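Local coordinates for protein inulin fructotransferase (Bacillus sp. snu-7, PDB 2INV) that catalyses intramolecular fructosyl transfer in inulin, a lyase-type cleavage that probably releases di-fructose units from the polymer, at residues L95-P100 and Y303-G308; N200-C205 and N223-G228. One frame throughout, in Å; residues are numbered along the deposited sequence.

Overall arrangement
After helix 30-48 and the first strands of the right-handed parallel beta-helix, the chain reaches helix 92-96 and the turn after it, one half of interaction 1. It then winds on through further coils. Strands 201-203 and 224-226 meet in interaction 2, closing a short loop of one coil. More coils follow until the loop between strands 285-299 and 320-323 returns to residues 95-100 and completes interaction 1. Interaction 2 therefore lies wholly within the long loop closed by interaction 1. The two contacts do not touch, and their centres are about 18 Å apart. Both reach the bound fructose: interaction 2 through Glu204 on the beta-helix wall, interaction 1 through Tyr303 in a surface loop.

Interaction 1. Residues L95-P100 and Y303-G308; sequences LDNSNP and YPPFIG. With FRU (beta-D-fructofuranose), chain D.
Asn97 points its side chain at residues 303-308 and meets Tyr303 and Pro305 together. Its CG is anti to the carbonyl carbon and beside the backbone N (chi1 -71°). This sets the amide obliquely across the ring of Pro305. Asn97 OD1 lies 3.4 Å from Pro305 CB, and Asn97 CG is 3.5 Å from Pro305 CG. The amide is held by residues outside the two segments: Asn97 ND2 bonds to Ser93 O and Asn155 OD1. Pro305 offers only ring carbons here, so Asn97 meets it by van der Waals contact.

Tyr303 reaches Asn97 with its tip. Its CG is anti to the backbone N (chi1 -170°), and Tyr303 OH ends 3.4 Å from Asn97 CB. Pro305 folds back against one face of the same ring, its CD 3.8 Å from the plane and over the centre of the Tyr303 ring. A water joins the two segments at the phenol end. It donates to Asn97 O at 2.9 Å and is hydrogen-bonded to Tyr303 OH at 2.8 Å.

The contact joins two excursions from the right-handed parallel beta-helix. One is the end of helix 92-96 with the turn after it. The other is the loop between strands 285-299 and 320-323. In that loop, Phe306 N bonds back to Tyr303 O in a tight turn, and Tyr303 CD2 lies at the edge of the Phe306 ring, in its plane.

Tyr303 belongs to the glycan pocket, and its CD2 comes within 3.8 Å of fructose O1. Phe306 is near the same hydroxyl and makes a cation-pi contact with Arg252. That arginine, with Ser93, also hydrogen-bonds the sugar.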
ATOM      1  N   LEU A  95     -14.284 -12.854 -23.052  1.00 15.35           N
ATOM      2  CA  LEU A  95     -14.907 -12.540 -24.338  1.00 15.49           C
ATOM      3  C   LEU A  95     -14.596 -13.640 -25.352  1.00 16.03           C
ATOM      4  O   LEU A  95     -15.489 -14.123 -26.047  1.00 15.10           O
ATOM      5  CB  LEU A  95     -14.409 -11.189 -24.881  1.00 15.73           C
ATOM      6  CG  LEU A  95     -14.800 -10.889 -26.334  1.00 16.40           C
ATOM      7  CD1 LEU A  95     -16.279 -10.563 -26.420  1.00 16.59           C
ATOM      8  CD2 LEU A  95     -13.977  -9.719 -26.856  1.00 15.94           C
ATOM      9  N   ASP A  96     -13.319 -14.015 -25.433  1.00 16.44           N
ATOM     10  CA  ASP A  96     -12.839 -15.047 -26.357  1.00 16.76           C
ATOM     11  C   ASP A  96     -13.401 -16.439 -26.125  1.00 17.27           C
ATOM     12  O   ASP A  96     -13.327 -17.301 -26.999  1.00 18.03           O
ATOM     13  CB  ASP A  96     -11.314 -15.171 -26.299  1.00 17.54           C
ATOM     14  CG  ASP A  96     -10.609 -14.182 -27.189  1.00 18.06           C
ATOM     15  OD1 ASP A  96     -11.176 -13.799 -28.235  1.00 20.02           O
ATOM     16  OD2 ASP A  96      -9.464 -13.800 -26.863  1.00 19.59           O
ATOM     17  N   ASN A  97     -13.935 -16.665 -24.938  1.00 17.38           N
ATOM     18  CA  ASN A  97     -14.476 -17.965 -24.602  1.00 18.59           C
ATOM     19  C   ASN A  97     -15.979 -17.907 -24.362  1.00 18.92           C
ATOM     20  O   ASN A  97     -16.578 -18.852 -23.833  1.00 19.20           O
ATOM     21  CB  ASN A  97     -13.736 -18.525 -23.381  1.00 18.77           C
ATOM     22  CG  ASN A  97     -12.301 -18.936 -23.709  1.00 18.70           C
ATOM     23  OD1 ASN A  97     -12.072 -19.911 -24.431  1.00 18.83           O
ATOM     24  ND2 ASN A  97     -11.330 -18.187 -23.191  1.00 19.26           N
ATOM     25  N   SER A  98     -16.586 -16.799 -24.781  1.00 19.10           N
ATOM     26  CA  SER A  98     -18.028 -16.586 -24.639  1.00 19.30           C
ATOM     27  C   SER A  98     -18.658 -16.220 -25.980  1.00 19.97           C
ATOM     28  O   SER A  98     -17.970 -16.093 -26.997  1.00 18.96           O
ATOM     29  CB  SER A  98     -18.308 -15.447 -23.657  1.00 19.12           C
ATOM     30  OG  SER A  98     -17.829 -15.750 -22.364  1.00 19.13           O
ATOM     31  N   ASN A  99     -19.980 -16.077 -25.967  1.00 20.98           N
ATOM     32  CA  ASN A  99     -20.751 -15.702 -27.146  1.00 22.13           C
ATOM     33  C   ASN A  99     -21.060 -14.207 -27.074  1.00 22.47           C
ATOM     34  O   ASN A  99     -21.945 -13.781 -26.336  1.00 23.53           O
ATOM     35  CB  ASN A  99     -22.064 -16.495 -27.212  1.00 22.48           C
ATOM     36  CG  ASN A  99     -22.856 -16.220 -28.485  1.00 23.55           C
ATOM     37  OD1 ASN A  99     -22.780 -15.129 -29.067  1.00 22.54           O
ATOM     38  ND2 ASN A  99     -23.628 -17.211 -28.920  1.00 23.27           N
ATOM     39  N   PRO A 100     -20.293 -13.391 -27.810  1.00 23.00           N
ATOM     40  CA  PRO A 100     -20.411 -11.931 -27.899  1.00 23.23           C
ATOM     41  C   PRO A 100     -21.747 -11.300 -28.312  1.00 22.60           C
ATOM     42  O   PRO A 100     -21.899 -10.077 -28.222  1.00 21.96           O
ATOM     43  CB  PRO A 100     -19.303 -11.571 -28.880  1.00 23.70           C
ATOM     44  CG  PRO A 100     -18.225 -12.487 -28.466  1.00 24.11           C
ATOM     45  CD  PRO A 100     -18.942 -13.815 -28.235  1.00 23.86           C
ATOM     46  N   TYR A 303     -11.800 -22.497 -14.585  1.00 24.37           N
ATOM     47  CA  TYR A 303     -12.440 -22.017 -15.812  1.00 23.87           C
ATOM     48  C   TYR A 303     -12.180 -23.023 -16.937  1.00 23.67           C
ATOM     49  O   TYR A 303     -11.065 -23.139 -17.437  1.00 23.67           O
ATOM     50  CB  TYR A 303     -11.884 -20.634 -16.145  1.00 23.95           C
ATOM     51  CG  TYR A 303     -12.576 -19.863 -17.249  1.00 23.64           C
ATOM     52  CD1 TYR A 303     -13.965 -19.719 -17.287  1.00 23.99           C
ATOM     53  CD2 TYR A 303     -11.822 -19.201 -18.222  1.00 23.43           C
ATOM     54  CE1 TYR A 303     -14.583 -18.927 -18.271  1.00 23.09           C
ATOM     55  CE2 TYR A 303     -12.427 -18.409 -19.195  1.00 21.96           C
ATOM     56  CZ  TYR A 303     -13.804 -18.275 -19.215  1.00 23.03           C
ATOM     57  OH  TYR A 303     -14.384 -17.476 -20.171  1.00 20.19           O
ATOM     58  N   PRO A 304     -13.222 -23.769 -17.335  1.00 23.89           N
ATOM     59  CA  PRO A 304     -13.243 -24.799 -18.378  1.00 23.30           C
ATOM     60  C   PRO A 304     -12.302 -24.660 -19.586  1.00 22.62           C
ATOM     61  O   PRO A 304     -11.582 -25.603 -19.922  1.00 23.00           O
ATOM     62  CB  PRO A 304     -14.716 -24.833 -18.762  1.00 23.53           C
ATOM     63  CG  PRO A 304     -15.356 -24.727 -17.420  1.00 24.12           C
ATOM     64  CD  PRO A 304     -14.567 -23.616 -16.746  1.00 23.96           C
ATOM     65  N   PRO A 305     -12.310 -23.503 -20.270  1.00 22.73           N
ATOM     66  CA  PRO A 305     -11.421 -23.332 -21.424  1.00 21.78           C
ATOM     67  C   PRO A 305      -9.984 -23.763 -21.147  1.00 21.83           C
ATOM     68  O   PRO A 305      -9.274 -24.247 -22.037  1.00 21.86           O
ATOM     69  CB  PRO A 305     -11.517 -21.842 -21.699  1.00 22.52           C
ATOM     70  CG  PRO A 305     -12.940 -21.565 -21.435  1.00 21.73           C
ATOM     71  CD  PRO A 305     -13.250 -22.370 -20.170  1.00 22.65           C
ATOM     72  N   PHE A 306      -9.576 -23.614 -19.892  1.00 21.25           N
ATOM     73  CA  PHE A 306      -8.221 -23.945 -19.471  1.00 20.40           C
ATOM     74  C   PHE A 306      -8.084 -25.224 -18.688  1.00 20.91           C
ATOM     75  O   PHE A 306      -7.000 -25.531 -18.193  1.00 20.60           O
ATOM     76  CB  PHE A 306      -7.681 -22.804 -18.642  1.00 19.26           C
ATOM     77  CG  PHE A 306      -7.492 -21.584 -19.428  1.00 17.57           C
ATOM     78  CD1 PHE A 306      -6.418 -21.478 -20.302  1.00 17.37           C
ATOM     79  CD2 PHE A 306      -8.447 -20.581 -19.406  1.00 16.56           C
ATOM     80  CE1 PHE A 306      -6.300 -20.399 -21.147  1.00 16.86           C
ATOM     81  CE2 PHE A 306      -8.336 -19.488 -20.258  1.00 17.12           C
ATOM     82  CZ  PHE A 306      -7.262 -19.401 -21.130  1.00 15.90           C
ATOM     83  N   ILE A 307      -9.163 -25.977 -18.553  1.00 21.28           N
ATOM     84  CA  ILE A 307      -9.027 -27.199 -17.802  1.00 22.45           C
ATOM     85  C   ILE A 307      -8.135 -28.134 -18.585  1.00 23.40           C
ATOM     86  O   ILE A 307      -8.214 -28.217 -19.812  1.00 23.76           O
ATOM     87  CB  ILE A 307     -10.376 -27.853 -17.518  1.00 21.90           C
ATOM     88  CG1 ILE A 307     -11.168 -26.946 -16.581  1.00 22.64           C
ATOM     89  CG2 ILE A 307     -10.160 -29.216 -16.891  1.00 22.43           C
ATOM     90  CD1 ILE A 307     -12.557 -27.423 -16.285  1.00 23.05           C
ATOM     91  N   GLY A 308      -7.256 -28.812 -17.863  1.00 23.86           N
ATOM     92  CA  GLY A 308      -6.346 -29.745 -18.486  1.00 25.40           C
ATOM     93  C   GLY A 308      -4.961 -29.182 -18.750  1.00 26.30           C
ATOM     94  O   GLY A 308      -4.061 -29.930 -19.126  1.00 27.51           O
TER
HETATM   95  C1  FRU D   2     -10.458 -15.827 -16.910  1.00 25.78           C
HETATM   96  C2  FRU D   2      -9.808 -15.366 -15.536  1.00 25.18           C
HETATM   97  C3  FRU D   2      -8.530 -14.495 -15.701  1.00 24.41           C
HETATM   98  C4  FRU D   2      -7.622 -14.875 -14.510  1.00 23.81           C
HETATM   99  C5  FRU D   2      -8.038 -16.293 -14.250  1.00 23.70           C
HETATM  100  C6  FRU D   2      -8.271 -16.465 -12.741  1.00 23.40           C
HETATM  101  O1  FRU D   2      -9.450 -16.245 -17.869  1.00 25.60           O
HETATM  102  O3  FRU D   2      -8.330 -13.157 -16.086  1.00 24.53           O
HETATM  103  O4  FRU D   2      -6.246 -14.684 -14.787  1.00 22.82           O
HETATM  104  O5  FRU D   2      -9.238 -16.568 -15.057  1.00 24.61           O
HETATM  105  O6  FRU D   2      -8.134 -17.802 -12.480  1.00 23.25           O
HETATM  106  O   HOH W   1     -16.824 -18.576 -20.963  1.00 27.43           O

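Interaction 2. Residues N200-C205 and N223-G228; sequences NMIAEC and NHMGAG. With FRU (beta-D-fructofuranose), chain D.
Glu204 follows strand 201-203 and carries this contact to the bound fructose. Its CB points away from residues 223-228. CG lies anti to the carbonyl carbon (chi1 -66°), and the chain is extended beyond it. Glu204 CG passes 2.9 Å from fructose O3, and Glu204 CD lies 3.2 Å from the same oxygen. At the tip the carboxylate divides its work. OE2 accepts a hydrogen bond from fructose O3 at 2.6 Å and is also hydrogen-bonded to Ser91 OG, while OE1 accepts from Ser93 N.

Behind this residue, strands 201-203 and 224-226 run parallel, as neighbouring coils of the beta-helix. Ile202 N bonds to His224 O at 2.9 Å, and Gly226 N to Ile202 O at 3.0 Å. Glu204 N makes a weak bond to Gly226 O. At the other end, Asn200 and Asn223 lie side by side, pointing the same way, their amide planes 7° apart. Asn223 OD1 takes both Asn200 N and Asn200 ND2, each at 2.8 Å. On the opposite face from His224, Ile202 CB packs against CG of Met225, a selenomethionine.

Several polar partners gather on the Glu204 carboxylate, which would probably stabilise its charged form and orient it toward the sugar hydroxyl.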
ATOM      1  N   ASN A 200      -1.430  -1.510  -9.693  1.00 11.74           N
ATOM      2  CA  ASN A 200      -1.672  -1.832 -11.101  1.00 11.76           C
ATOM      3  C   ASN A 200      -2.524  -3.076 -11.295  1.00 12.43           C
ATOM      4  O   ASN A 200      -2.675  -3.890 -10.382  1.00 13.40           O
ATOM      5  CB  ASN A 200      -0.356  -2.039 -11.874  1.00 12.53           C
ATOM      6  CG  ASN A 200       0.626  -0.914 -11.680  1.00 12.47           C
ATOM      7  OD1 ASN A 200       0.477   0.149 -12.467  1.00 12.44           O
ATOM      8  ND2 ASN A 200       1.522  -0.999 -10.836  1.00 13.61           N
HETATM    9  N   MSE A 201      -3.058  -3.209 -12.508  1.00 13.07           N
HETATM   10  CA  MSE A 201      -3.869  -4.356 -12.905  1.00 13.79           C
HETATM   11  C   MSE A 201      -3.198  -4.989 -14.112  1.00 13.66           C
HETATM   12  O   MSE A 201      -3.317  -4.484 -15.237  1.00 13.88           O
HETATM   13  CB  MSE A 201      -5.283  -3.910 -13.264  1.00 14.82           C
HETATM   14  CG  MSE A 201      -6.148  -4.983 -13.914  1.00 17.97           C
HETATM   15 SE   MSE A 201      -6.377  -6.541 -12.828  1.00 22.60          SE
HETATM   16  CE  MSE A 201      -7.741  -5.876 -11.648  1.00 22.92           C
ATOM     17  N   ILE A 202      -2.481  -6.080 -13.858  1.00 13.30           N
ATOM     18  CA  ILE A 202      -1.743  -6.791 -14.891  1.00 13.81           C
ATOM     19  C   ILE A 202      -2.290  -8.208 -14.987  1.00 13.56           C
ATOM     20  O   ILE A 202      -1.893  -9.084 -14.207  1.00 13.69           O
ATOM     21  CB  ILE A 202      -0.265  -6.886 -14.507  1.00 14.78           C
ATOM     22  CG1 ILE A 202       0.179  -5.570 -13.873  1.00 15.38           C
ATOM     23  CG2 ILE A 202       0.575  -7.216 -15.728  1.00 15.46           C
ATOM     24  CD1 ILE A 202       1.557  -5.602 -13.286  1.00 15.91           C
ATOM     25  N   ALA A 203      -3.185  -8.458 -15.933  1.00 12.88           N
ATOM     26  CA  ALA A 203      -3.737  -9.797 -16.037  1.00 12.60           C
ATOM     27  C   ALA A 203      -4.048 -10.245 -17.447  1.00 13.19           C
ATOM     28  O   ALA A 203      -4.178  -9.427 -18.372  1.00 11.93           O
ATOM     29  CB  ALA A 203      -4.976  -9.909 -15.177  1.00 14.06           C
ATOM     30  N   GLU A 204      -4.175 -11.562 -17.593  1.00 12.64           N
ATOM     31  CA  GLU A 204      -4.459 -12.162 -18.880  1.00 12.96           C
ATOM     32  C   GLU A 204      -3.294 -11.798 -19.795  1.00 13.13           C
ATOM     33  O   GLU A 204      -3.460 -11.470 -20.968  1.00 13.39           O
ATOM     34  CB  GLU A 204      -5.815 -11.661 -19.393  1.00 12.54           C
ATOM     35  CG  GLU A 204      -6.952 -12.170 -18.481  1.00 13.24           C
ATOM     36  CD  GLU A 204      -8.350 -11.820 -18.962  1.00 14.25           C
ATOM     37  OE1 GLU A 204      -8.492 -11.289 -20.085  1.00 12.72           O
ATOM     38  OE2 GLU A 204      -9.318 -12.094 -18.217  1.00 13.43           O
ATOM     39  N   CYS A 205      -2.102 -11.882 -19.208  1.00 11.72           N
ATOM     40  CA  CYS A 205      -0.838 -11.617 -19.881  1.00 11.97           C
ATOM     41  C   CYS A 205      -0.001 -12.883 -19.755  1.00 11.83           C
ATOM     42  O   CYS A 205      -0.134 -13.620 -18.764  1.00 11.72           O
ATOM     43  CB  CYS A 205      -0.107 -10.460 -19.210  1.00 12.66           C
ATOM     44  SG  CYS A 205      -0.745  -8.811 -19.612  1.00 13.21           S
ATOM     45  N   ASN A 223      -0.717  -4.559  -6.115  1.00 12.10           N
ATOM     46  CA  ASN A 223      -1.056  -4.954  -7.479  1.00 12.00           C
ATOM     47  C   ASN A 223      -1.953  -6.189  -7.599  1.00 12.00           C
ATOM     48  O   ASN A 223      -1.974  -7.050  -6.716  1.00 12.20           O
ATOM     49  CB  ASN A 223       0.216  -5.214  -8.294  1.00 11.02           C
ATOM     50  CG  ASN A 223       1.186  -4.048  -8.265  1.00 12.96           C
ATOM     51  OD1 ASN A 223       0.877  -3.003  -9.024  1.00 10.85           O
ATOM     52  ND2 ASN A 223       2.200  -4.082  -7.564  1.00 11.87           N
ATOM     53  N   HIS A 224      -2.682  -6.253  -8.716  1.00 13.27           N
ATOM     54  CA  HIS A 224      -3.593  -7.352  -9.071  1.00 12.92           C
ATOM     55  C   HIS A 224      -2.920  -8.097 -10.235  1.00 13.42           C
ATOM     56  O   HIS A 224      -2.796  -7.525 -11.317  1.00 14.25           O
ATOM     57  CB  HIS A 224      -4.920  -6.796  -9.606  1.00 13.65           C
ATOM     58  CG  HIS A 224      -5.965  -6.522  -8.563  1.00 13.04           C
ATOM     59  ND1 HIS A 224      -6.570  -7.518  -7.826  1.00 14.63           N
ATOM     60  CD2 HIS A 224      -6.583  -5.369  -8.199  1.00 12.05           C
ATOM     61  CE1 HIS A 224      -7.513  -6.994  -7.059  1.00 12.80           C
ATOM     62  NE2 HIS A 224      -7.542  -5.692  -7.268  1.00 14.78           N
HETATM   63  N   MSE A 225      -2.484  -9.345 -10.058  1.00 12.54           N
HETATM   64  CA  MSE A 225      -1.828 -10.048 -11.184  1.00 12.83           C
HETATM   65  C   MSE A 225      -2.306 -11.466 -11.505  1.00 12.08           C
HETATM   66  O   MSE A 225      -2.575 -12.282 -10.614  1.00 12.81           O
HETATM   67  CB  MSE A 225      -0.310 -10.140 -10.983  1.00 13.26           C
HETATM   68  CG  MSE A 225       0.399  -8.796 -10.907  1.00 14.48           C
HETATM   69 SE   MSE A 225       2.299  -9.067 -10.749  1.00 14.89          SE
HETATM   70  CE  MSE A 225       2.683  -7.751  -9.419  1.00 15.99           C
ATOM     71  N   GLY A 226      -2.353 -11.748 -12.804  1.00 11.63           N
ATOM     72  CA  GLY A 226      -2.742 -13.048 -13.321  1.00 11.86           C
ATOM     73  C   GLY A 226      -1.964 -13.241 -14.614  1.00 11.36           C
ATOM     74  O   GLY A 226      -2.130 -12.472 -15.563  1.00 10.66           O
ATOM     75  N   ALA A 227      -1.112 -14.260 -14.658  1.00 12.26           N
ATOM     76  CA  ALA A 227      -0.279 -14.512 -15.836  1.00 14.04           C
ATOM     77  C   ALA A 227      -0.718 -15.687 -16.710  1.00 14.54           C
ATOM     78  O   ALA A 227      -1.911 -15.981 -16.841  1.00 16.33           O
ATOM     79  CB  ALA A 227       1.160 -14.720 -15.405  1.00 13.92           C
ATOM     80  N   GLY A 228       0.265 -16.337 -17.333  1.00 14.67           N
ATOM     81  CA  GLY A 228      -0.021 -17.476 -18.183  1.00 15.81           C
ATOM     82  C   GLY A 228       0.768 -18.717 -17.791  1.00 16.00           C
ATOM     83  O   GLY A 228       1.852 -18.620 -17.203  1.00 15.93           O
TER
HETATM   84  C1  FRU D   2     -10.458 -15.827 -16.910  1.00 25.78           C
HETATM   85  C2  FRU D   2      -9.808 -15.366 -15.536  1.00 25.18           C
HETATM   86  C3  FRU D   2      -8.530 -14.495 -15.701  1.00 24.41           C
HETATM   87  C4  FRU D   2      -7.622 -14.875 -14.510  1.00 23.81           C
HETATM   88  C5  FRU D   2      -8.038 -16.293 -14.250  1.00 23.70           C
HETATM   89  C6  FRU D   2      -8.271 -16.465 -12.741  1.00 23.40           C
HETATM   90  O1  FRU D   2      -9.450 -16.245 -17.869  1.00 25.60           O
HETATM   91  O3  FRU D   2      -8.330 -13.157 -16.086  1.00 24.53           O
HETATM   92  O4  FRU D   2      -6.246 -14.684 -14.787  1.00 22.82           O
HETATM   93  O5  FRU D   2      -9.238 -16.568 -15.057  1.00 24.61           O
HETATM   94  O6  FRU D   2      -8.134 -17.802 -12.480  1.00 23.25           O